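Dihydropteroate synthase 2 (PDB 2VP8) probably lacks dihydropteroate synthase activity and a role in folate metabolism, although it appears able to bind the inhibitor dapsone. Local coordinates at residues D69-H72 with R73-D77; R295-L298 with E299-S303. All coordinates share one frame; numbering follows the deposited sequence.

Contact 1 of 2, residues D69-H72 with R73-D77; sequences DAVH and RAVAD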
loop_
_atom_site.group_PDB
_atom_site.type_symbol
_atom_site.label_atom_id
_atom_site.label_comp_id
_atom_site.label_asym_id
_atom_site.label_seq_id
_atom_site.Cartn_x
_atom_site.Cartn_y
_atom_site.Cartn_z
ATOM N N ASP B 69 7.196 26.930 10.724
ATOM C CA ASP B 69 7.968 26.103 9.824
ATOM C C ASP B 69 7.212 24.836 9.470
ATOM O O ASP B 69 7.201 24.431 8.309
ATOM C CB ASP B 69 9.318 25.758 10.444
ATOM C CG ASP B 69 10.274 26.934 10.468
ATOM O OD1 ASP B 69 10.003 27.962 9.803
ATOM O OD2 ASP B 69 11.317 26.828 11.152
ATOM N N ALA B 70 6.576 24.225 10.472
ATOM C CA ALA B 70 5.757 23.022 10.276
ATOM C C ALA B 70 4.727 23.256 9.188
ATOM O O ALA B 70 4.555 22.419 8.297
ATOM C CB ALA B 70 5.077 22.614 11.566
ATOM N N VAL B 71 4.063 24.409 9.252
ATOM C CA VAL B 71 3.095 24.786 8.227
ATOM C C VAL B 71 3.799 24.951 6.886
ATOM O O VAL B 71 3.397 24.334 5.900
ATOM C CB VAL B 71 2.307 26.060 8.601
ATOM C CG1 VAL B 71 1.438 26.531 7.430
ATOM C CG2 VAL B 71 1.456 25.803 9.819
ATOM N N HIS B 72 4.860 25.752 6.854
ATOM C CA HIS B 72 5.558 26.014 5.603
ATOM C C HIS B 72 5.970 24.723 4.910
ATOM O O HIS B 72 5.888 24.626 3.687
ATOM C CB HIS B 72 6.791 26.885 5.815
ATOM C CG HIS B 72 6.485 28.283 6.246
ATOM N ND1 HIS B 72 7.256 28.957 7.168
ATOM C CD2 HIS B 72 5.500 29.135 5.881
ATOM C CE1 HIS B 72 6.755 30.164 7.353
ATOM N NE2 HIS B 72 5.690 30.297 6.583
ATOM N N ARG B 73 6.409 23.743 5.698
ATOM C CA ARG B 73 6.871 22.471 5.168
ATOM C C ARG B 73 5.699 21.671 4.595
ATOM O O ARG B 73 5.776 21.156 3.477
ATOM C CB ARG B 73 7.595 21.677 6.257
ATOM C CG ARG B 73 8.866 20.984 5.786
ATOM C CD ARG B 73 9.479 20.052 6.850
ATOM N NE ARG B 73 9.822 20.741 8.102
ATOM C CZ ARG B 73 9.155 20.602 9.255
ATOM N NH1 ARG B 73 8.093 19.792 9.331
ATOM N NH2 ARG B 73 9.547 21.273 10.340
ATOM N N ALA B 74 4.607 21.588 5.351
ATOM C CA ALA B 74 3.427 20.847 4.912
ATOM C C ALA B 74 2.849 21.398 3.609
ATOM O O ALA B 74 2.499 20.629 2.698
ATOM C CB ALA B 74 2.368 20.829 6.002
ATOM N N VAL B 75 2.750 22.720 3.516
ATOM C CA VAL B 75 2.296 23.356 2.286
ATOM C C VAL B 75 3.236 23.012 1.134
ATOM O O VAL B 75 2.786 22.608 0.060
ATOM C CB VAL B 75 2.194 24.886 2.440
ATOM C CG1 VAL B 75 1.726 25.525 1.151
ATOM C CG2 VAL B 75 1.245 25.242 3.566
ATOM N N ALA B 76 4.539 23.173 1.377
ATOM C CA ALA B 76 5.588 22.908 0.393
ATOM C C ALA B 76 5.532 21.474 -0.134
ATOM O O ALA B 76 5.894 21.214 -1.279
ATOM C CB ALA B 76 6.944 23.180 1.004
ATOM N N ASP B 77 5.087 20.552 0.713
ATOM C CA ASP B 77 5.056 19.146 0.373
ATOM C C ASP B 77 3.671 18.733 -0.101
ATOM O O ASP B 77 3.415 17.547 -0.333
ATOM C CB ASP B 77 5.489 18.305 1.576
ATOM C CG ASP B 77 6.977 18.402 1.854
ATOM O OD1 ASP B 77 7.690 19.113 1.116
ATOM O OD2 ASP B 77 7.442 17.771 2.818
#
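V71 and V75 share one torsional setting: CG1 lies opposite the backbone N in both (chi1 172° and 180°), and CG2 lies beside it. The two side chains therefore stand side by side, one turn apart, on helix 65-76 of the TIM barrel, the helix that follows strand 43-49. V71 CG1 meets V75 CG2 at 4.1 Å, and the same CG2 meets V71 O at 3.3 Å. V71 is buried against F107, W110 and L111 of helix 98-114; both valines touch the loop at Y115, where V75 is less enclosed. A74 is buried too, like V71, its CB resting on the carbonyl oxygens of A70 and V71 and reaching A46 on the strand. Four i to i+4 backbone bonds carry the turn, from R73 N to D69 O at 2.8 Å through to A76 N to H72 O at 3.0 Å. On the exposed side the R73 chain bends at chi3 (-59°) and folds back along the helix, laying one face of its guanidinium over D69 O. The D69 carboxylate does not meet it: OD2 stays 5.9 Å from R73 NH2. The guanidinium instead comes up obliquely to the backbone of A70, with NH1 4.1 Å from A70 CA.

Contact 2 of 2, residues R295-L298 with E299-S303; sequences RRVL and EMVAS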
loop_
_atom_site.group_PDB
_atom_site.type_symbol
_atom_site.label_atom_id
_atom_site.label_comp_id
_atom_site.label_asym_id
_atom_site.label_seq_id
_atom_site.Cartn_x
_atom_site.Cartn_y
_atom_site.Cartn_z
ATOM N N ARG B 295 2.241 11.829 0.474
ATOM C CA ARG B 295 1.983 12.366 -0.849
ATOM C C ARG B 295 2.470 11.398 -1.921
ATOM O O ARG B 295 1.745 11.122 -2.883
ATOM C CB ARG B 295 2.619 13.730 -1.049
ATOM C CG ARG B 295 2.107 14.409 -2.313
ATOM C CD ARG B 295 2.996 15.522 -2.760
ATOM N NE ARG B 295 4.303 15.036 -3.176
ATOM C CZ ARG B 295 5.425 15.211 -2.486
ATOM N NH1 ARG B 295 5.403 15.866 -1.326
ATOM N NH2 ARG B 295 6.570 14.731 -2.964
ATOM N N ARG B 296 3.679 10.867 -1.728
ATOM C CA ARG B 296 4.289 9.961 -2.696
ATOM C C ARG B 296 3.522 8.646 -2.859
ATOM O O ARG B 296 3.482 8.082 -3.948
ATOM C CB ARG B 296 5.763 9.740 -2.375
ATOM C CG ARG B 296 6.599 10.973 -2.693
ATOM C CD ARG B 296 8.083 10.705 -2.654
ATOM N NE ARG B 296 8.529 10.461 -1.288
ATOM C CZ ARG B 296 9.111 11.365 -0.503
ATOM N NH1 ARG B 296 9.361 12.600 -0.944
ATOM N NH2 ARG B 296 9.458 11.015 0.733
ATOM N N VAL B 297 2.912 8.169 -1.779
ATOM C CA VAL B 297 2.090 6.963 -1.833
ATOM C C VAL B 297 0.824 7.232 -2.649
ATOM O O VAL B 297 0.528 6.511 -3.599
ATOM C CB VAL B 297 1.733 6.454 -0.418
ATOM C CG1 VAL B 297 0.576 5.470 -0.473
ATOM C CG2 VAL B 297 2.957 5.816 0.240
ATOM N N LEU B 298 0.102 8.290 -2.286
ATOM C CA LEU B 298 -1.113 8.712 -2.984
ATOM C C LEU B 298 -0.892 9.021 -4.458
ATOM O O LEU B 298 -1.785 8.821 -5.273
ATOM C CB LEU B 298 -1.705 9.942 -2.300
ATOM C CG LEU B 298 -1.968 9.757 -0.810
ATOM C CD1 LEU B 298 -2.632 11.003 -0.265
ATOM C CD2 LEU B 298 -2.831 8.524 -0.559
ATOM N N GLU B 299 0.287 9.530 -4.795
ATOM C CA GLU B 299 0.652 9.755 -6.189
ATOM C C GLU B 299 0.780 8.425 -6.939
ATOM O O GLU B 299 0.358 8.301 -8.091
ATOM C CB GLU B 299 1.940 10.571 -6.280
ATOM C CG GLU B 299 1.736 12.043 -5.968
ATOM C CD GLU B 299 3.025 12.859 -5.915
ATOM O OE1 GLU B 299 4.132 12.301 -6.075
ATOM O OE2 GLU B 299 2.925 14.083 -5.699
ATOM N N MET B 300 1.346 7.424 -6.273
ATOM C CA MET B 300 1.573 6.136 -6.901
ATOM C C MET B 300 0.240 5.414 -7.118
ATOM O O MET B 300 -0.002 4.848 -8.192
ATOM C CB MET B 300 2.550 5.313 -6.061
ATOM C CG MET B 300 2.848 3.929 -6.581
ATOM S SD MET B 300 3.415 3.830 -8.284
ATOM C CE MET B 300 5.086 4.468 -8.195
ATOM N N VAL B 301 -0.619 5.456 -6.100
ATOM C CA VAL B 301 -1.968 4.902 -6.181
ATOM C C VAL B 301 -2.708 5.564 -7.334
ATOM O O VAL B 301 -3.296 4.889 -8.194
ATOM C CB VAL B 301 -2.747 5.109 -4.865
ATOM C CG1 VAL B 301 -4.186 4.623 -4.997
ATOM C CG2 VAL B 301 -2.050 4.375 -3.718
ATOM N N ALA B 302 -2.644 6.888 -7.368
ATOM C CA ALA B 302 -3.283 7.642 -8.431
ATOM C C ALA B 302 -2.733 7.262 -9.815
ATOM O O ALA B 302 -3.511 7.085 -10.755
ATOM C CB ALA B 302 -3.165 9.123 -8.169
ATOM N N SER B 303 -1.412 7.117 -9.934
ATOM C CA SER B 303 -0.789 6.715 -11.197
ATOM C C SER B 303 -1.222 5.315 -11.636
ATOM O O SER B 303 -1.579 5.107 -12.788
ATOM C CB SER B 303 0.733 6.772 -11.115
ATOM O OG SER B 303 1.178 8.095 -10.980
#
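E299 reaches back one turn along helix 291-306 to R295, and its side chain can be followed atom by atom. CB starts 3.4 Å from R295 O. With chi1 at -75°, CG sits beside the E299 backbone N and comes to 3.2 Å from the same oxygen, which also accepts the main-chain bond from E299 N. Beyond CG the chain is extended, so CD is carried on towards the arginine and the carboxylate divides its roles. OE1 turns to the R296 side, 4.1 Å from R296 CA. OE2 lies at the edge of the R295 guanidinium, in its plane, and forms a salt bridge to NE at 3.0 Å. The N-H...O angle of 135° makes this a weak hydrogen bond, and the two flat groups are turned 53° apart, a single-pronged contact in which one carboxylate oxygen meets one nitrogen. OE2 also lies 3.3 Å from R295 CD, alongside the arginine's aliphatic part. The outer end of R295 is held elsewhere, by a probable hydrogen bond from NH1 to D77 O, while R296 NE makes a salt bridge to E269 of the second subunit. On the other side of the helix V297 CG1 and V301 CG2 are in loose apolar contact at 4.3 Å, and a main-chain bond runs from V301 N to V297 O. V297 packs on L272 and A276 of helix 267-280, and L298 on I44 of strand 43-49; M300 packs on G270 of the second subunit. R295 and E299 thus form an i to i+4 salt bridge on the last helix of a TIM barrel, one that also contributes to the homodimer interface.

Contacts 1 and 2 each span about two turns of a helix on the outside of the barrel, and their centres are about 19 Å apart. The residue that follows helix 65-76, D77, links the two contacts, its O probably accepting a hydrogen bond from R295 NH1 at 2.8 Å, and both helices pack on strand 43-49. Each has a pair of valines four residues apart, both buried in contact 2, but only V71 in contact 1. Their polar sides differ: contact 1 has more exposed residues, its acid and arginine remain apart, and no other subunit of the assembly touches it. Contact 2 has four buried residues and none fully exposed, closes a salt bridge along the helix, and takes part in the dimer interface.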